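Local coordinates for protein myosin-I heavy chain (Dictyostelium discoideum, PDB 5EJR) that is a class VII myosin, an actin-based motor acting early in phagocytosis and in adhesion, represented here by a MyTH4-FERM module of its tail, at residues L419-E431 against F489-Y501. Residues are numbered along the deposited sequence; the frame is centred on the assembly and turned at random.
Sequences LFGCTLFNIQQKE and FTTDEHSSIASVY. With EDO (1,2-ethanediol), chain D; EDO (1,2-ethanediol), chain H; EDO (1,2-ethanediol), chain E.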
ATOM      1  N   LEU A 419      15.878  19.883   9.394  1.00 24.32           N
ATOM      2  CA  LEU A 419      15.038  18.805   8.877  1.00 24.79           C
ATOM      3  C   LEU A 419      14.059  18.276   9.951  1.00 24.24           C
ATOM      4  O   LEU A 419      13.217  17.442   9.626  1.00 22.34           O
ATOM      5  CB  LEU A 419      15.905  17.646   8.356  1.00 26.22           C
ATOM      6  CG  LEU A 419      16.722  17.868   7.062  1.00 34.11           C
ATOM      7  CD1 LEU A 419      17.597  16.683   6.793  1.00 35.61           C
ATOM      8  CD2 LEU A 419      15.825  18.108   5.852  1.00 37.07           C
ATOM      9  N   PHE A 420      14.179  18.732  11.220  1.00 18.71           N
ATOM     10  CA  PHE A 420      13.290  18.252  12.272  1.00 17.23           C
ATOM     11  C   PHE A 420      11.837  18.627  11.938  1.00 19.06           C
ATOM     12  O   PHE A 420      11.557  19.779  11.633  1.00 15.65           O
ATOM     13  CB  PHE A 420      13.691  18.821  13.652  1.00 17.97           C
ATOM     14  CG  PHE A 420      12.787  18.313  14.756  1.00 18.19           C
ATOM     15  CD1 PHE A 420      13.024  17.086  15.357  1.00 20.56           C
ATOM     16  CD2 PHE A 420      11.640  19.015  15.114  1.00 19.13           C
ATOM     17  CE1 PHE A 420      12.154  16.589  16.332  1.00 22.15           C
ATOM     18  CE2 PHE A 420      10.746  18.506  16.052  1.00 21.04           C
ATOM     19  CZ  PHE A 420      11.010  17.296  16.667  1.00 19.62           C
ATOM     20  N   GLY A 421      10.933  17.658  12.008  1.00 19.96           N
ATOM     21  CA  GLY A 421       9.512  17.916  11.755  1.00 20.41           C
ATOM     22  C   GLY A 421       9.121  17.941  10.290  1.00 22.46           C
ATOM     23  O   GLY A 421       7.960  18.185   9.981  1.00 21.74           O
ATOM     24  N   CYS A 422      10.075  17.645   9.374  1.00 18.86           N
ATOM     25  CA  CYS A 422       9.851  17.629   7.916  1.00 18.67           C
ATOM     26  C   CYS A 422       9.490  16.251   7.437  1.00 20.35           C
ATOM     27  O   CYS A 422      10.131  15.287   7.874  1.00 20.12           O
ATOM     28  CB  CYS A 422      11.115  18.093   7.185  1.00 19.43           C
ATOM     29  SG  CYS A 422      11.471  19.848   7.331  1.00 23.85           S
ATOM     30  N   THR A 423       8.558  16.150   6.464  1.00 14.82           N
ATOM     31  CA  THR A 423       8.308  14.898   5.743  1.00 15.20           C
ATOM     32  C   THR A 423       9.145  15.033   4.447  1.00 21.44           C
ATOM     33  O   THR A 423       9.018  16.031   3.725  1.00 19.42           O
ATOM     34  CB  THR A 423       6.813  14.593   5.522  1.00 19.96           C
ATOM     35  OG1 THR A 423       6.181  14.423   6.784  1.00 19.84           O
ATOM     36  CG2 THR A 423       6.583  13.307   4.713  1.00 21.03           C
ATOM     37  N   LEU A 424      10.016  14.050   4.174  1.00 20.96           N
ATOM     38  CA  LEU A 424      10.925  14.097   3.014  1.00 21.70           C
ATOM     39  C   LEU A 424      10.519  13.197   1.868  1.00 22.85           C
ATOM     40  O   LEU A 424      10.063  12.085   2.083  1.00 22.08           O
ATOM     41  CB  LEU A 424      12.389  13.793   3.432  1.00 22.94           C
ATOM     42  CG  LEU A 424      12.957  14.552   4.635  1.00 27.30           C
ATOM     43  CD1 LEU A 424      14.297  13.952   5.077  1.00 28.40           C
ATOM     44  CD2 LEU A 424      13.134  15.994   4.339  1.00 29.01           C
ATOM     45  N   PHE A 425      10.645  13.701   0.643  1.00 18.09           N
ATOM     46  CA  PHE A 425      10.323  12.929  -0.558  1.00 18.34           C
ATOM     47  C   PHE A 425      11.510  13.044  -1.514  1.00 24.42           C
ATOM     48  O   PHE A 425      12.005  14.145  -1.726  1.00 24.65           O
ATOM     49  CB  PHE A 425       9.057  13.504  -1.259  1.00 19.55           C
ATOM     50  CG  PHE A 425       7.786  13.433  -0.445  1.00 17.93           C
ATOM     51  CD1 PHE A 425       7.019  12.273  -0.422  1.00 19.14           C
ATOM     52  CD2 PHE A 425       7.379  14.512   0.333  1.00 16.91           C
ATOM     53  CE1 PHE A 425       5.859  12.198   0.352  1.00 19.13           C
ATOM     54  CE2 PHE A 425       6.210  14.444   1.092  1.00 18.24           C
ATOM     55  CZ  PHE A 425       5.464  13.284   1.110  1.00 16.08           C
ATOM     56  N   ASN A 426      11.964  11.938  -2.101  1.00 25.87           N
ATOM     57  CA  ASN A 426      13.053  12.001  -3.099  1.00 27.28           C
ATOM     58  C   ASN A 426      12.546  12.613  -4.390  1.00 31.77           C
ATOM     59  O   ASN A 426      11.547  12.150  -4.928  1.00 31.10           O
ATOM     60  CB  ASN A 426      13.647  10.608  -3.385  1.00 30.80           C
ATOM     61  CG  ASN A 426      14.239   9.917  -2.181  1.00 46.02           C
ATOM     62  OD1 ASN A 426      14.004   8.736  -1.941  1.00 42.97           O
ATOM     63  ND2 ASN A 426      14.996  10.640  -1.384  1.00 39.11           N
ATOM     64  N   ILE A 427      13.193  13.688  -4.853  1.00 29.21           N
ATOM     65  CA  ILE A 427      12.813  14.350  -6.109  1.00 30.03           C
ATOM     66  C   ILE A 427      13.986  14.411  -7.076  1.00 37.32           C
ATOM     67  O   ILE A 427      15.142  14.433  -6.642  1.00 34.74           O
ATOM     68  CB  ILE A 427      12.144  15.749  -5.942  1.00 32.94           C
ATOM     69  CG1 ILE A 427      13.073  16.753  -5.220  1.00 33.94           C
ATOM     70  CG2 ILE A 427      10.766  15.656  -5.287  1.00 31.46           C
ATOM     71  CD1 ILE A 427      13.475  17.848  -6.060  1.00 37.75           C
ATOM     72  N   GLN A 428      13.670  14.501  -8.380  1.00 36.86           N
ATOM     73  CA  GLN A 428      14.647  14.646  -9.462  1.00 38.32           C
ATOM     74  C   GLN A 428      14.517  16.056 -10.030  1.00 44.99           C
ATOM     75  O   GLN A 428      13.407  16.530 -10.276  1.00 45.83           O
ATOM     76  CB  GLN A 428      14.440  13.579 -10.550  1.00 40.07           C
ATOM     77  CG  GLN A 428      14.667  12.148 -10.069  1.00 61.47           C
ATOM     78  CD  GLN A 428      16.085  11.665 -10.263  1.00 91.53           C
ATOM     79  OE1 GLN A 428      16.740  11.934 -11.282  1.00 89.73           O
ATOM     80  NE2 GLN A 428      16.566  10.871  -9.319  1.00 86.58           N
ATOM     81  N   GLN A 429      15.654  16.730 -10.192  1.00 42.74           N
ATOM     82  CA  GLN A 429      15.771  18.108 -10.660  1.00 43.77           C
ATOM     83  C   GLN A 429      16.814  18.238 -11.774  1.00 51.43           C
ATOM     84  O   GLN A 429      17.773  17.468 -11.814  1.00 51.20           O
ATOM     85  CB  GLN A 429      16.251  18.975  -9.490  1.00 44.60           C
ATOM     86  CG  GLN A 429      15.170  19.771  -8.791  1.00 51.91           C
ATOM     87  CD  GLN A 429      15.795  20.815  -7.897  1.00 59.45           C
ATOM     88  OE1 GLN A 429      16.838  20.589  -7.255  1.00 46.66           O
ATOM     89  NE2 GLN A 429      15.203  22.007  -7.890  1.00 54.69           N
ATOM     90  N   LYS A 430      16.653  19.248 -12.642  1.00 51.27           N
ATOM     91  CA  LYS A 430      17.645  19.545 -13.682  1.00 53.56           C
ATOM     92  C   LYS A 430      18.661  20.543 -13.095  1.00 61.79           C
ATOM     93  O   LYS A 430      19.764  20.687 -13.632  1.00 63.70           O
ATOM     94  CB  LYS A 430      16.991  20.055 -14.978  1.00 56.04           C
ATOM     95  CG  LYS A 430      16.327  18.949 -15.798  1.00 62.43           C
ATOM     96  CD  LYS A 430      15.730  19.506 -17.071  1.00 71.51           C
ATOM     97  CE  LYS A 430      14.905  18.499 -17.832  1.00 81.08           C
ATOM     98  NZ  LYS A 430      14.247  19.117 -19.017  1.00 87.60           N
ATOM     99  N   GLU A 431      18.287  21.186 -11.957  1.00 58.43           N
ATOM    100  CA  GLU A 431      19.083  22.131 -11.162  1.00 58.63           C
ATOM    101  C   GLU A 431      19.973  21.343 -10.194  1.00 61.53           C
ATOM    102  O   GLU A 431      19.775  20.139 -10.032  1.00 60.17           O
ATOM    103  CB  GLU A 431      18.159  23.032 -10.320  1.00 59.91           C
ATOM    104  CG  GLU A 431      17.253  23.960 -11.103  1.00 75.66           C
ATOM    105  CD  GLU A 431      16.296  24.736 -10.219  1.00107.17           C
ATOM    106  OE1 GLU A 431      15.103  24.358 -10.157  1.00106.28           O
ATOM    107  OE2 GLU A 431      16.746  25.702  -9.560  1.00105.56           O
ATOM    108  N   PHE A 489       8.528  19.779  -9.598  1.00 28.33           N
ATOM    109  CA  PHE A 489       9.468  18.783  -9.075  1.00 28.36           C
ATOM    110  C   PHE A 489       9.097  17.407  -9.589  1.00 29.32           C
ATOM    111  O   PHE A 489       7.922  17.036  -9.575  1.00 27.57           O
ATOM    112  CB  PHE A 489       9.461  18.796  -7.534  1.00 29.68           C
ATOM    113  CG  PHE A 489       9.311  20.160  -6.898  1.00 32.05           C
ATOM    114  CD1 PHE A 489      10.422  20.949  -6.638  1.00 37.00           C
ATOM    115  CD2 PHE A 489       8.056  20.657  -6.563  1.00 34.97           C
ATOM    116  CE1 PHE A 489      10.280  22.206  -6.035  1.00 38.64           C
ATOM    117  CE2 PHE A 489       7.913  21.916  -5.970  1.00 38.07           C
ATOM    118  CZ  PHE A 489       9.027  22.675  -5.697  1.00 37.28           C
ATOM    119  N   THR A 490      10.090  16.653 -10.056  1.00 23.94           N
ATOM    120  CA  THR A 490       9.868  15.320 -10.621  1.00 24.13           C
ATOM    121  C   THR A 490       9.791  14.306  -9.520  1.00 28.09           C
ATOM    122  O   THR A 490      10.744  14.158  -8.755  1.00 28.76           O
ATOM    123  CB  THR A 490      10.921  15.019 -11.716  1.00 33.06           C
ATOM    124  OG1 THR A 490      10.781  16.001 -12.749  1.00 38.47           O
ATOM    125  CG2 THR A 490      10.814  13.607 -12.289  1.00 28.84           C
ATOM    126  N   THR A 491       8.637  13.604  -9.442  1.00 23.96           N
ATOM    127  CA  THR A 491       8.304  12.601  -8.429  1.00 23.47           C
ATOM    128  C   THR A 491       7.009  11.903  -8.801  1.00 28.32           C
ATOM    129  O   THR A 491       6.067  12.571  -9.249  1.00 28.25           O
ATOM    130  CB  THR A 491       8.141  13.250  -7.002  1.00 29.73           C
ATOM    131  OG1 THR A 491       7.512  12.318  -6.126  1.00 23.94           O
ATOM    132  CG2 THR A 491       7.312  14.547  -6.996  1.00 29.92           C
ATOM    133  N   ASP A 492       6.908  10.597  -8.495  1.00 23.81           N
ATOM    134  CA  ASP A 492       5.667   9.850  -8.728  1.00 23.69           C
ATOM    135  C   ASP A 492       4.826   9.755  -7.444  1.00 23.50           C
ATOM    136  O   ASP A 492       3.822   9.043  -7.425  1.00 23.67           O
ATOM    137  CB  ASP A 492       5.984   8.433  -9.245  1.00 26.72           C
ATOM    138  CG  ASP A 492       6.789   7.564  -8.276  1.00 42.74           C
ATOM    139  OD1 ASP A 492       7.321   8.112  -7.275  1.00 42.97           O
ATOM    140  OD2 ASP A 492       6.897   6.339  -8.525  1.00 51.72           O
ATOM    141  N   GLU A 493       5.235  10.448  -6.362  1.00 18.16           N
ATOM    142  CA  GLU A 493       4.502  10.334  -5.108  1.00 18.24           C
ATOM    143  C   GLU A 493       3.405  11.397  -4.932  1.00 21.43           C
ATOM    144  O   GLU A 493       3.161  11.858  -3.810  1.00 16.38           O
ATOM    145  CB  GLU A 493       5.467  10.318  -3.915  1.00 18.87           C
ATOM    146  CG  GLU A 493       6.313   9.059  -3.829  1.00 24.02           C
ATOM    147  CD  GLU A 493       7.301   9.128  -2.673  1.00 38.64           C
ATOM    148  OE1 GLU A 493       8.499   9.352  -2.946  1.00 30.77           O
ATOM    149  OE2 GLU A 493       6.877   9.035  -1.498  1.00 25.18           O
ATOM    150  N   HIS A 494       2.665  11.705  -6.010  1.00 18.60           N
ATOM    151  CA  HIS A 494       1.575  12.687  -5.912  1.00 18.88           C
ATOM    152  C   HIS A 494       0.615  12.409  -4.768  1.00 19.88           C
ATOM    153  O   HIS A 494       0.205  13.330  -4.088  1.00 17.89           O
ATOM    154  CB  HIS A 494       0.772  12.812  -7.234  1.00 18.66           C
ATOM    155  CG  HIS A 494       0.266  11.508  -7.755  1.00 22.44           C
ATOM    156  ND1 HIS A 494      -0.990  11.040  -7.423  1.00 25.20           N
ATOM    157  CD2 HIS A 494       0.863  10.622  -8.587  1.00 24.74           C
ATOM    158  CE1 HIS A 494      -1.124   9.894  -8.081  1.00 25.55           C
ATOM    159  NE2 HIS A 494      -0.019   9.595  -8.779  1.00 25.20           N
ATOM    160  N   SER A 495       0.254  11.157  -4.560  1.00 16.95           N
ATOM    161  CA  SER A 495      -0.740  10.835  -3.539  1.00 17.05           C
ATOM    162  C   SER A 495      -0.285  11.158  -2.076  1.00 20.21           C
ATOM    163  O   SER A 495      -1.014  11.814  -1.316  1.00 20.07           O
ATOM    164  CB  SER A 495      -1.201   9.388  -3.685  1.00 20.12           C
ATOM    165  OG  SER A 495      -2.325   9.217  -2.834  1.00 27.82           O
ATOM    166  N   SER A 496       0.906  10.716  -1.705  1.00 16.87           N
ATOM    167  CA  SER A 496       1.483  11.015  -0.381  1.00 15.17           C
ATOM    168  C   SER A 496       1.779  12.510  -0.266  1.00 15.07           C
ATOM    169  O   SER A 496       1.540  13.107   0.784  1.00 14.64           O
ATOM    170  CB  SER A 496       2.783  10.244  -0.198  1.00 16.72           C
ATOM    171  OG  SER A 496       2.506   8.866  -0.070  1.00 33.57           O
ATOM    172  N   ILE A 497       2.307  13.118  -1.325  1.00 14.39           N
ATOM    173  CA  ILE A 497       2.629  14.559  -1.289  1.00 15.02           C
ATOM    174  C   ILE A 497       1.382  15.388  -1.077  1.00 18.81           C
ATOM    175  O   ILE A 497       1.411  16.307  -0.269  1.00 16.87           O
ATOM    176  CB  ILE A 497       3.425  15.035  -2.534  1.00 17.66           C
ATOM    177  CG1 ILE A 497       4.804  14.376  -2.559  1.00 19.20           C
ATOM    178  CG2 ILE A 497       3.567  16.579  -2.517  1.00 16.48           C
ATOM    179  CD1 ILE A 497       5.508  14.478  -3.878  1.00 16.11           C
ATOM    180  N   ALA A 498       0.268  15.055  -1.786  1.00 17.72           N
ATOM    181  CA  ALA A 498      -0.988  15.806  -1.613  1.00 17.49           C
ATOM    182  C   ALA A 498      -1.504  15.696  -0.164  1.00 19.96           C
ATOM    183  O   ALA A 498      -1.927  16.680   0.406  1.00 19.55           O
ATOM    184  CB  ALA A 498      -2.044  15.279  -2.580  1.00 18.24           C
ATOM    185  N   SER A 499      -1.462  14.501   0.429  1.00 18.79           N
ATOM    186  CA  SER A 499      -1.930  14.304   1.799  1.00 19.90           C
ATOM    187  C   SER A 499      -1.076  15.138   2.820  1.00 22.02           C
ATOM    188  O   SER A 499      -1.634  15.837   3.668  1.00 20.77           O
ATOM    189  CB  SER A 499      -1.921  12.810   2.138  1.00 24.13           C
ATOM    190  OG  SER A 499      -1.693  12.579   3.520  1.00 38.51           O
ATOM    191  N   VAL A 500       0.265  15.074   2.716  1.00 17.63           N
ATOM    192  CA  VAL A 500       1.162  15.834   3.614  1.00 15.48           C
ATOM    193  C   VAL A 500       0.997  17.335   3.379  1.00 18.82           C
ATOM    194  O   VAL A 500       0.816  18.095   4.338  1.00 17.45           O
ATOM    195  CB  VAL A 500       2.629  15.360   3.470  1.00 18.35           C
ATOM    196  CG1 VAL A 500       3.584  16.266   4.241  1.00 17.61           C
ATOM    197  CG2 VAL A 500       2.762  13.922   3.941  1.00 17.71           C
ATOM    198  N   TYR A 501       1.073  17.778   2.112  1.00 15.74           N
ATOM    199  CA  TYR A 501       0.865  19.194   1.808  1.00 16.28           C
ATOM    200  C   TYR A 501      -0.545  19.677   2.318  1.00 20.89           C
ATOM    201  O   TYR A 501      -0.614  20.688   2.993  1.00 22.52           O
ATOM    202  CB  TYR A 501       1.032  19.489   0.290  1.00 18.05           C
ATOM    203  CG  TYR A 501       0.825  20.955  -0.039  1.00 21.77           C
ATOM    204  CD1 TYR A 501      -0.450  21.470  -0.243  1.00 24.88           C
ATOM    205  CD2 TYR A 501       1.897  21.841  -0.065  1.00 22.13           C
ATOM    206  CE1 TYR A 501      -0.654  22.830  -0.462  1.00 26.60           C
ATOM    207  CE2 TYR A 501       1.705  23.197  -0.301  1.00 24.18           C
ATOM    208  CZ  TYR A 501       0.425  23.689  -0.486  1.00 33.55           C
ATOM    209  OH  TYR A 501       0.223  25.024  -0.746  1.00 42.07           O
TER
HETATM  210  C1  EDO D2403      -2.747  13.611  -5.837  1.00 40.09           C
HETATM  211  O1  EDO D2403      -3.073  12.238  -5.976  1.00 38.01           O
HETATM  212  C2  EDO D2403      -4.019  14.472  -5.979  1.00 45.65           C
HETATM  213  O2  EDO D2403      -4.969  14.117  -4.986  1.00 49.47           O
HETATM  214  C1  EDO H2407      11.469  14.638  13.427  1.00 29.55           C
HETATM  215  O1  EDO H2407      11.586  14.715  12.022  1.00 29.58           O
HETATM  216  C2  EDO H2407      10.663  13.427  13.992  1.00 28.11           C
HETATM  217  O2  EDO H2407      10.713  12.236  13.228  1.00 26.62           O
HETATM  218  C1  EDO E2404       1.005  10.883   5.276  1.00 29.86           C
HETATM  219  O1  EDO E2404       1.121   9.780   6.182  1.00 24.29           O
HETATM  220  C2  EDO E2404       0.655  10.364   3.828  1.00 30.94           C
HETATM  221  O2  EDO E2404      -0.735  10.066   3.803  1.00 34.72           O
HETATM  222  O   HOH W   1      10.717   9.609  -1.359  1.00 32.31           O
HETATM  223  O   HOH W   2       9.333  10.734  -5.010  1.00 36.67           O
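Strand 423-428 meets the first two turns of the C-terminal helix and the end of strand 486-490 in the PTB-like (PH-type) lobe of the FERM domain, a strand-helix contact finished by a single antiparallel bridge. F425 makes the largest contribution. CG1 of I497 sits over the centre of the F425 ring, a CH-pi contact 3.6 Å from the centroid. At the ring edge, CG2 of V500 lies 4.0 Å from CZ of F425, while OE2 of E493 lies 3.4 Å from CD1 of F425, its carboxylate plane turned 68° from the ring. With CG of F425 anti to the carbonyl carbon (chi1 -63°), the ring reaches across to the helix. Replaced by an alanine, F425 would probably leave a gap between strand and helix, depriving CG1 of I497 of its aromatic face and V500 of its edge neighbour. Further along, T423 and V500 meet tip to tip. E493, the N-cap residue, is also tied to the strand backbone by two waters: one joins its OE1 to N426 N, the other links OE1, N426 O and T491 OG1. T491 OG1 also accepts from E493 N (3.0 Å), an ST turn leading into the helix. Q428 N bonds to T490 O (3.0 Å) in the carbonyl plane; the return bond, T490 N to Q428 O, is weak. CG2 of I427 packs on CB of F489. Outer strands of two antiparallel sheets, 423-428 and 486-490, thus meet; strand 435-440 pairs with 423-428, I447 of strand 444-448 touches I427 and F489, and F469 of strand 466-469 packs against I497.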